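Local coordinates for protein receptor-type adenylate cyclase GRESAG 4.1 (Trypanosoma brucei, PDB 1FX2) that catalyses the conversion of ATP to 3',5'-cyclic AMP and diphosphate through this class III cyclase domain, while the full-length protein could act as a receptor for an unknown ligand, at residues A[25-28]-A[33-36]; A[94-99]-A[123-128]; A[137-142]-A[161-166]. One frame throughout, in Å; residues are numbered along the deposited sequence. Where two conformers were deposited one is given.

How the interactions relate
Three contacts follow one another along the chain of the catalytic domain, each closing before the next opens. Interactions 1 and 2 are neighbours, with centres about 17 Å apart: helix 23-29 packs on helix 94-109, and Leu33 meets Ala94. Together they form one helical cluster at the edge of the domain. Interaction 3 lies on the other side of the chain's centre, its own centre about 28 and 30 Å from theirs, where strand 134-141 of the central mixed sheet meets helix 159-169. Helix 122-128 of interaction 2 is followed in the chain, after a short loop, by that strand, so the chain itself ties the peripheral helices to the cyclase core.

Interaction 1: residues A[25-28]-A[33-36]; sequences ALWA and LMPD
Met34 slips beneath the indole of Trp27 and holds it from one face. Its CB stands 3.5 Å from the centroid of the six-membered ring, only 9° off the ring normal, a CH-pi contact over the middle of the benzo ring. The rest of the side chain runs obliquely past the five-membered ring, since both chi2 (-60°) and chi3 (-79°) are bent. SD is 5.0 Å from the centroid of that ring, a rather long Met-aromatic contact, and the methyl CE of Met34 arrives 3.8 Å from Trp27 NE1. The same methyl also touches the neighbouring residue, with Met34 CE 3.8 Å from Leu26 CB, and Met34 CG rests 3.6 Å from the carbonyl O of Leu26. Pro35 CD meets Trp27 CZ3 at 3.6 Å, approaching obliquely, and Pro35 CG is close to both CZ3 and CH2.

The contact joins two consecutive helices, 23-29 and 34-51, across the short connection 30-33. Met34 and Pro35 come from the first turn of the longer helix. In the class III cyclase domain this helix pair follows strand 13-20, which carries Asp19, a predicted magnesium ligand. The Trp27 side chain lies about 5 Å from that of Asp62, the second predicted ligand, which places the contact beside the probable metal site.

Farther out, Leu26 turns its branches to Leu95, Ser98 and Tyr99 of helix 94-109. Leu132 packs against both Leu26 and Met34, whereas Trp27 and Pro35 lie toward the surface. Leu33, just ahead of Met34, reaches Thr92.

Interaction 2: residues A[94-99]-A[123-128]; sequences ALDDSY and EVYSRL
Across this contact a single hydrogen bond joins two helices: the hydroxyl of Tyr125 donates to OD2 of Asp96, with 2.6 Å between Tyr125 OH and Asp96 OD2. The acceptor uses its anti lone pair, on the side away from OD1, and the carboxylate stands nearly upright to the phenol, their planes 86° apart. Asp96 OD2 also lies 3.3 Å from Tyr125 CE2, at the edge of the ring. Tyr125 reaches over with CG anti to its own nitrogen (chi1 -177°), which extends the ring straight out of helix 122-128. Both groups have further polar partners. Asp96 OD1 accepts from the backbone N of Gly131, and the Tyr125 oxygen is also hydrogen-bonded to NH2 of Arg133.

Nonpolar contact is slight, because the helices stand well apart; the CA atoms of Asp96 and Tyr125 are 9.7 Å from each other. Asp96 CB comes no nearer than 4.1 Å to Tyr125 CE2.

Charged groups add to the surroundings: Arg100 makes a cation-pi contact with Tyr125 and a salt bridge to Asp97.

In sequence, both helices fall between helix 71-87 and strand 134-141, where the minimal class III fold passes more directly from helix to strand; they probably belong to an insertion of the trypanosomal enzyme. Gly131 and Arg133 also line the pocket of a bound dithiothreitol, about 5 Å from the Asp96 side chain.

The buried carboxylate is thus gripped at both oxygens, while the phenol is fixed by donating to Asp96 and accepting from Arg133, whose charge would probably make it a better donor.

Interaction 3: residues A[137-142]-A[161-166]; sequences GIHTGL and PNMAAR
His139 projects from strand 134-141 against helix 159-169, and most of its side chain meets that helix. CB starts the contact on Ala164, with His139 CB 3.7 Å from Ala164 CA and 3.8 Å from Ala164 CB; at this point the backbones are closest. With CG anti to the strand nitrogen (chi1 172°), the imidazole is carried alongside the helix to Met163. Met163 CB lies over the ring face in a CH-pi contact, 3.9 Å from His139 CD2. SD follows over the same face, 3.8 Å from the imidazole centroid and 21° off the normal, offset toward the NE2 and CE1 rim. The thioether crosses the ring at about a right angle, and its methyl appears to end beside the tip, with Met163 CE modelled 3.4 Å from His139 CE1. As deposited, the bond between CB and CG of Met163 is overlong, so the exact placing of this tail is doubtful. ND1 is hydrogen-bonded to OG1 of Thr179, which helps fix the rotation of the ring. Two residues earlier in the strand, Gly137 CA passes 4.3 Å from Ala164 O.

Strand 137-141 and helix 161-166 run nearly antiparallel, at 157°, and their axes approach to 6.7 Å. This is the packing of a beta-alpha-beta crossover in the cyclase core: from strand 134-141 the chain passes through a small hairpin and helix 159-169 to the adjacent, parallel strand 176-179. Strand 13-20 borders the other side of strand 134-141, and Ala164 touches its Leu15 and Phe17, while Met163 packs on Thr179. Ile138 points away from helix 159-169 and touches Ala182 of helix 180-184, whose Ala181 also meets His139.

Interaction 1: residues A[25-28]-A[33-36]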
loop_
_atom_site.group_PDB
_atom_site.type_symbol
_atom_site.label_atom_id
_atom_site.label_comp_id
_atom_site.label_asym_id
_atom_site.label_seq_id
_atom_site.Cartn_x
_atom_site.Cartn_y
_atom_site.Cartn_z
ATOM N N ALA A 25 -5.986 -5.057 30.168
ATOM C CA ALA A 25 -7.224 -5.601 30.588
ATOM C C ALA A 25 -7.226 -7.062 30.864
ATOM O O ALA A 25 -7.903 -7.582 31.755
ATOM C CB ALA A 25 -8.289 -5.282 29.523
ATOM N N LEU A 26 -6.428 -7.789 30.095
ATOM C CA LEU A 26 -6.297 -9.208 30.354
ATOM C C LEU A 26 -5.585 -9.533 31.703
ATOM O O LEU A 26 -5.962 -10.495 32.406
ATOM C CB LEU A 26 -5.509 -9.922 29.205
ATOM C CG LEU A 26 -6.280 -9.954 27.855
ATOM C CD1 LEU A 26 -5.353 -10.634 26.829
ATOM C CD2 LEU A 26 -7.591 -10.823 27.977
ATOM N N TRP A 27 -4.525 -8.788 32.013
ATOM C CA TRP A 27 -3.849 -9.005 33.329
ATOM C C TRP A 27 -4.836 -8.613 34.419
ATOM O O TRP A 27 -4.802 -9.278 35.459
ATOM C CB TRP A 27 -2.667 -8.058 33.433
ATOM C CG TRP A 27 -1.399 -8.683 32.820
ATOM C CD1 TRP A 27 -0.895 -8.464 31.532
ATOM C CD2 TRP A 27 -0.512 -9.629 33.460
ATOM N NE1 TRP A 27 0.270 -9.256 31.361
ATOM C CE2 TRP A 27 0.503 -9.966 32.521
ATOM C CE3 TRP A 27 -0.471 -10.211 34.771
ATOM C CZ2 TRP A 27 1.569 -10.851 32.813
ATOM C CZ3 TRP A 27 0.562 -11.071 35.072
ATOM C CH2 TRP A 27 1.588 -11.398 34.095
ATOM N N ALA A 28 -5.690 -7.611 34.211
ATOM C CA ALA A 28 -6.626 -7.252 35.317
ATOM C C ALA A 28 -7.643 -8.313 35.523
ATOM O O ALA A 28 -8.019 -8.654 36.698
ATOM C CB ALA A 28 -7.328 -5.937 35.037
ATOM N N LEU A 33 -3.794 -16.406 35.283
ATOM C CA LEU A 33 -3.564 -17.129 33.999
ATOM C C LEU A 33 -2.483 -16.413 33.197
ATOM O O LEU A 33 -1.752 -17.061 32.482
ATOM C CB LEU A 33 -4.838 -17.137 33.090
ATOM C CG LEU A 33 -6.160 -17.656 33.612
ATOM C CD1 LEU A 33 -7.250 -17.387 32.525
ATOM C CD2 LEU A 33 -5.932 -19.143 33.867
ATOM N N MET A 34 -2.367 -15.087 33.319
ATOM C CA MET A 34 -1.445 -14.378 32.429
ATOM C C MET A 34 0.052 -14.743 32.596
ATOM O O MET A 34 0.788 -14.803 31.619
ATOM C CB MET A 34 -1.731 -12.846 32.473
ATOM C CG MET A 34 -3.001 -12.419 31.780
ATOM S SD MET A 34 -3.018 -12.837 29.997
ATOM C CE MET A 34 -2.006 -11.497 29.355
ATOM N N PRO A 35 0.546 -14.927 33.824
ATOM C CA PRO A 35 1.958 -15.296 33.864
ATOM C C PRO A 35 2.315 -16.498 33.022
ATOM O O PRO A 35 3.266 -16.480 32.258
ATOM C CB PRO A 35 2.221 -15.537 35.378
ATOM C CG PRO A 35 1.234 -14.576 36.049
ATOM C CD PRO A 35 -0.048 -14.666 35.171
ATOM N N ASP A 36 1.506 -17.563 33.120
ATOM C CA ASP A 36 1.817 -18.749 32.348
ATOM C C ASP A 36 1.514 -18.524 30.833
ATOM O O ASP A 36 2.292 -19.014 30.023
ATOM C CB ASP A 36 0.918 -19.874 32.807
ATOM C CG ASP A 36 1.316 -20.475 34.146
ATOM O OD1 ASP A 36 2.393 -20.223 34.662
ATOM O OD2 ASP A 36 0.508 -21.278 34.663
#

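Interaction 2: residues A[94-99]-A[123-128]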
loop_
_atom_site.group_PDB
_atom_site.type_symbol
_atom_site.label_atom_id
_atom_site.label_comp_id
_atom_site.label_asym_id
_atom_site.label_seq_id
_atom_site.Cartn_x
_atom_site.Cartn_y
_atom_site.Cartn_z
ATOM N N ALA A 94 -10.874 -18.618 28.793
ATOM C CA ALA A 94 -11.143 -17.310 29.408
ATOM C C ALA A 94 -10.626 -16.094 28.617
ATOM O O ALA A 94 -11.209 -15.027 28.640
ATOM C CB ALA A 94 -10.568 -17.234 30.798
ATOM N N LEU A 95 -9.498 -16.268 28.001
ATOM C CA LEU A 95 -8.933 -15.183 27.210
ATOM C C LEU A 95 -9.780 -14.901 25.940
ATOM O O LEU A 95 -10.101 -13.721 25.648
ATOM C CB LEU A 95 -7.533 -15.719 26.929
ATOM C CG LEU A 95 -6.585 -15.453 28.095
ATOM C CD1 LEU A 95 -5.533 -16.526 28.209
ATOM C CD2 LEU A 95 -5.958 -14.111 28.030
ATOM N N ASP A 96 -10.274 -15.969 25.288
ATOM C CA ASP A 96 -11.179 -15.815 24.135
ATOM C C ASP A 96 -12.497 -15.181 24.577
ATOM O O ASP A 96 -13.030 -14.297 23.906
ATOM C CB ASP A 96 -11.384 -17.161 23.484
ATOM C CG ASP A 96 -10.149 -17.616 22.750
ATOM O OD1 ASP A 96 -9.311 -18.347 23.315
ATOM O OD2 ASP A 96 -9.970 -17.124 21.603
ATOM N N ASP A 97 -13.009 -15.620 25.732
ATOM C CA ASP A 97 -14.248 -14.972 26.223
ATOM C C ASP A 97 -14.034 -13.514 26.474
ATOM O O ASP A 97 -14.892 -12.701 26.117
ATOM C CB ASP A 97 -14.664 -15.650 27.573
ATOM C CG ASP A 97 -15.221 -17.050 27.384
ATOM O OD1 ASP A 97 -15.476 -17.493 26.263
ATOM O OD2 ASP A 97 -15.339 -17.754 28.406
ATOM N N SER A 98 -12.880 -13.119 27.054
ATOM C CA SER A 98 -12.622 -11.685 27.272
ATOM C C SER A 98 -12.540 -10.902 25.942
ATOM O O SER A 98 -13.192 -9.864 25.830
ATOM C CB SER A 98 -11.290 -11.443 27.990
ATOM O OG SER A 98 -11.477 -11.861 29.379
ATOM N N TYR A 99 -11.835 -11.407 24.941
ATOM C CA TYR A 99 -11.774 -10.647 23.701
ATOM C C TYR A 99 -13.130 -10.494 23.088
ATOM O O TYR A 99 -13.376 -9.425 22.516
ATOM C CB TYR A 99 -10.851 -11.368 22.710
ATOM C CG TYR A 99 -9.339 -11.111 22.973
ATOM C CD1 TYR A 99 -8.466 -12.224 23.140
ATOM C CD2 TYR A 99 -8.791 -9.795 22.952
ATOM C CE1 TYR A 99 -7.105 -12.021 23.290
ATOM C CE2 TYR A 99 -7.419 -9.602 23.100
ATOM C CZ TYR A 99 -6.609 -10.742 23.252
ATOM O OH TYR A 99 -5.229 -10.585 23.371
ATOM N N GLU A 123 -17.805 -23.446 16.052
ATOM C CA GLU A 123 -17.022 -24.252 15.082
ATOM C C GLU A 123 -16.261 -23.310 14.125
ATOM O O GLU A 123 -15.050 -23.526 13.830
ATOM C CB GLU A 123 -17.982 -25.161 14.278
ATOM C CG GLU A 123 -18.575 -26.164 15.299
ATOM C CD GLU A 123 -18.018 -27.588 15.200
ATOM O OE1 GLU A 123 -18.685 -28.514 15.747
ATOM O OE2 GLU A 123 -16.926 -27.789 14.592
ATOM N N VAL A 124 -16.858 -22.192 13.754
ATOM C CA VAL A 124 -16.191 -21.217 12.889
ATOM C C VAL A 124 -15.118 -20.542 13.710
ATOM O O VAL A 124 -13.965 -20.371 13.221
ATOM C CB VAL A 124 -17.251 -20.120 12.469
ATOM C CG1 VAL A 124 -16.602 -18.968 11.693
ATOM C CG2 VAL A 124 -18.294 -20.806 11.546
ATOM N N TYR A 125 -15.465 -20.038 14.894
ATOM C CA TYR A 125 -14.486 -19.291 15.706
ATOM C C TYR A 125 -13.235 -20.106 15.992
ATOM O O TYR A 125 -12.120 -19.555 15.828
ATOM C CB TYR A 125 -15.184 -18.957 17.049
ATOM C CG TYR A 125 -14.285 -18.116 17.977
ATOM C CD1 TYR A 125 -14.320 -16.738 17.912
ATOM C CD2 TYR A 125 -13.425 -18.730 18.852
ATOM C CE1 TYR A 125 -13.500 -15.934 18.751
ATOM C CE2 TYR A 125 -12.553 -17.941 19.666
ATOM C CZ TYR A 125 -12.635 -16.549 19.589
ATOM O OH TYR A 125 -11.817 -15.754 20.355
ATOM N N SER A 126 -13.349 -21.349 16.436
ATOM C CA SER A 126 -12.130 -22.094 16.800
ATOM C C SER A 126 -11.186 -22.355 15.644
ATOM O O SER A 126 -9.997 -22.536 15.887
ATOM C CB SER A 126 -12.524 -23.409 17.482
ATOM O OG SER A 126 -13.240 -24.269 16.619
ATOM N N ARG A 127 -11.656 -22.321 14.392
ATOM C CA ARG A 127 -10.737 -22.560 13.285
ATOM C C ARG A 127 -9.982 -21.327 12.980
ATOM O O ARG A 127 -8.992 -21.382 12.241
ATOM C CB ARG A 127 -11.503 -22.890 11.976
ATOM C CG ARG A 127 -12.164 -24.213 11.994
ATOM C CD ARG A 127 -13.110 -24.278 10.704
ATOM N NE ARG A 127 -14.140 -25.255 10.948
ATOM C CZ ARG A 127 -15.451 -25.088 10.814
ATOM N NH1 ARG A 127 -16.033 -23.948 10.397
ATOM N NH2 ARG A 127 -16.192 -26.086 11.207
ATOM N N LEU A 128 -10.407 -20.175 13.584
ATOM C CA LEU A 128 -9.806 -18.879 13.225
ATOM C C LEU A 128 -9.142 -18.163 14.397
ATOM O O LEU A 128 -8.250 -17.340 14.113
ATOM C CB LEU A 128 -10.913 -17.902 12.695
ATOM C CG LEU A 128 -11.559 -18.452 11.426
ATOM C CD1 LEU A 128 -12.765 -17.547 11.060
ATOM C CD2 LEU A 128 -10.561 -18.419 10.269
#

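Interaction 3: residues A[137-142]-A[161-166]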
loop_
_atom_site.group_PDB
_atom_site.type_symbol
_atom_site.label_atom_id
_atom_site.label_comp_id
_atom_site.label_asym_id
_atom_site.label_seq_id
_atom_site.Cartn_x
_atom_site.Cartn_y
_atom_site.Cartn_z
ATOM N N GLY A 137 3.812 -5.666 13.463
ATOM C CA GLY A 137 4.115 -4.709 12.357
ATOM C C GLY A 137 5.516 -5.046 11.834
ATOM O O GLY A 137 6.438 -5.343 12.637
ATOM N N ILE A 138 5.687 -4.865 10.527
ATOM C CA ILE A 138 6.949 -5.186 9.877
ATOM C C ILE A 138 7.337 -4.063 8.924
ATOM O O ILE A 138 6.450 -3.542 8.205
ATOM C CB ILE A 138 6.846 -6.476 8.996
ATOM C CG1 ILE A 138 6.374 -7.664 9.851
ATOM C CG2 ILE A 138 8.253 -6.812 8.385
ATOM C CD1 ILE A 138 6.109 -8.892 9.002
ATOM N N HIS A 139 8.588 -3.586 9.046
ATOM C CA HIS A 139 9.025 -2.551 8.067
ATOM C C HIS A 139 10.477 -2.881 7.772
ATOM O O HIS A 139 11.194 -3.473 8.569
ATOM C CB HIS A 139 8.910 -1.142 8.723
ATOM C CG HIS A 139 9.501 -0.043 7.906
ATOM N ND1 HIS A 139 9.149 0.222 6.586
ATOM C CD2 HIS A 139 10.471 0.840 8.252
ATOM C CE1 HIS A 139 9.889 1.240 6.167
ATOM N NE2 HIS A 139 10.684 1.639 7.142
ATOM N N THR A 140 10.955 -2.411 6.613
ATOM C CA THR A 140 12.353 -2.664 6.180
ATOM C C THR A 140 12.951 -1.341 5.790
ATOM O O THR A 140 12.297 -0.574 5.083
ATOM C CB THR A 140 12.387 -3.551 4.950
ATOM O OG1 THR A 140 11.808 -4.822 5.300
ATOM C CG2 THR A 140 13.861 -3.731 4.492
ATOM N N GLY A 141 14.138 -1.063 6.309
ATOM C CA GLY A 141 14.809 0.211 5.915
ATOM C C GLY A 141 16.199 0.288 6.509
ATOM O O GLY A 141 16.592 -0.496 7.322
ATOM N N LEU A 142 16.936 1.334 6.066
ATOM C CA LEU A 142 18.258 1.568 6.600
ATOM C C LEU A 142 18.157 2.031 8.049
ATOM O O LEU A 142 17.263 2.794 8.379
ATOM C CB LEU A 142 18.987 2.610 5.730
ATOM C CG LEU A 142 19.304 2.099 4.337
ATOM C CD1 LEU A 142 19.736 3.255 3.468
ATOM C CD2 LEU A 142 20.306 0.997 4.266
ATOM N N PRO A 161 13.146 1.975 12.862
ATOM C CA PRO A 161 12.411 1.327 13.956
ATOM C C PRO A 161 11.177 2.141 14.350
ATOM O O PRO A 161 10.145 1.565 14.738
ATOM C CB PRO A 161 13.435 1.231 15.108
ATOM C CG PRO A 161 14.620 2.037 14.655
ATOM C CD PRO A 161 14.569 2.230 13.190
ATOM N N ASN A 162 11.220 3.461 14.206
ATOM C CA ASN A 162 10.063 4.285 14.537
ATOM C C ASN A 162 8.913 3.874 13.652
ATOM O O ASN A 162 7.783 3.647 14.156
ATOM C CB ASN A 162 10.339 5.781 14.308
ATOM C CG ASN A 162 9.154 6.677 14.715
ATOM O OD1 ASN A 162 8.831 6.725 15.888
ATOM N ND2 ASN A 162 8.516 7.340 13.760
ATOM N N MET A 163 9.155 3.719 12.339
ATOM C CA MET A 163 8.028 3.353 11.459
ATOM C C MET A 163 7.540 1.946 11.737
ATOM O O MET A 163 6.333 1.719 11.648
ATOM C CB MET A 163 8.220 3.566 9.852
ATOM C CG MET A 163 6.691 3.824 8.797
ATOM S SD MET A 163 7.756 3.863 7.296
ATOM C CE MET A 163 7.017 2.992 5.751
ATOM N N ALA A 164 8.451 1.010 11.972
ATOM C CA ALA A 164 8.012 -0.359 12.272
ATOM C C ALA A 164 7.134 -0.390 13.509
ATOM O O ALA A 164 6.080 -1.112 13.537
ATOM C CB ALA A 164 9.253 -1.294 12.526
ATOM N N ALA A 165 7.545 0.360 14.531
ATOM C CA ALA A 165 6.756 0.299 15.739
ATOM C C ALA A 165 5.422 1.025 15.582
ATOM O O ALA A 165 4.412 0.553 16.119
ATOM C CB ALA A 165 7.553 0.855 16.944
ATOM N N ARG A 166 5.364 2.144 14.866
ATOM C CA ARG A 166 4.098 2.860 14.684
ATOM C C ARG A 166 3.177 1.992 13.806
ATOM O O ARG A 166 1.953 1.987 14.022
ATOM C CB ARG A 166 4.392 4.207 13.972
ATOM C CG ARG A 166 5.097 5.232 14.885
ATOM C CD ARG A 166 4.033 5.894 15.637
ATOM N NE ARG A 166 4.580 7.047 16.330
ATOM C CZ ARG A 166 4.046 7.554 17.425
ATOM N NH1 ARG A 166 2.948 7.008 17.962
ATOM N NH2 ARG A 166 4.669 8.566 18.024
#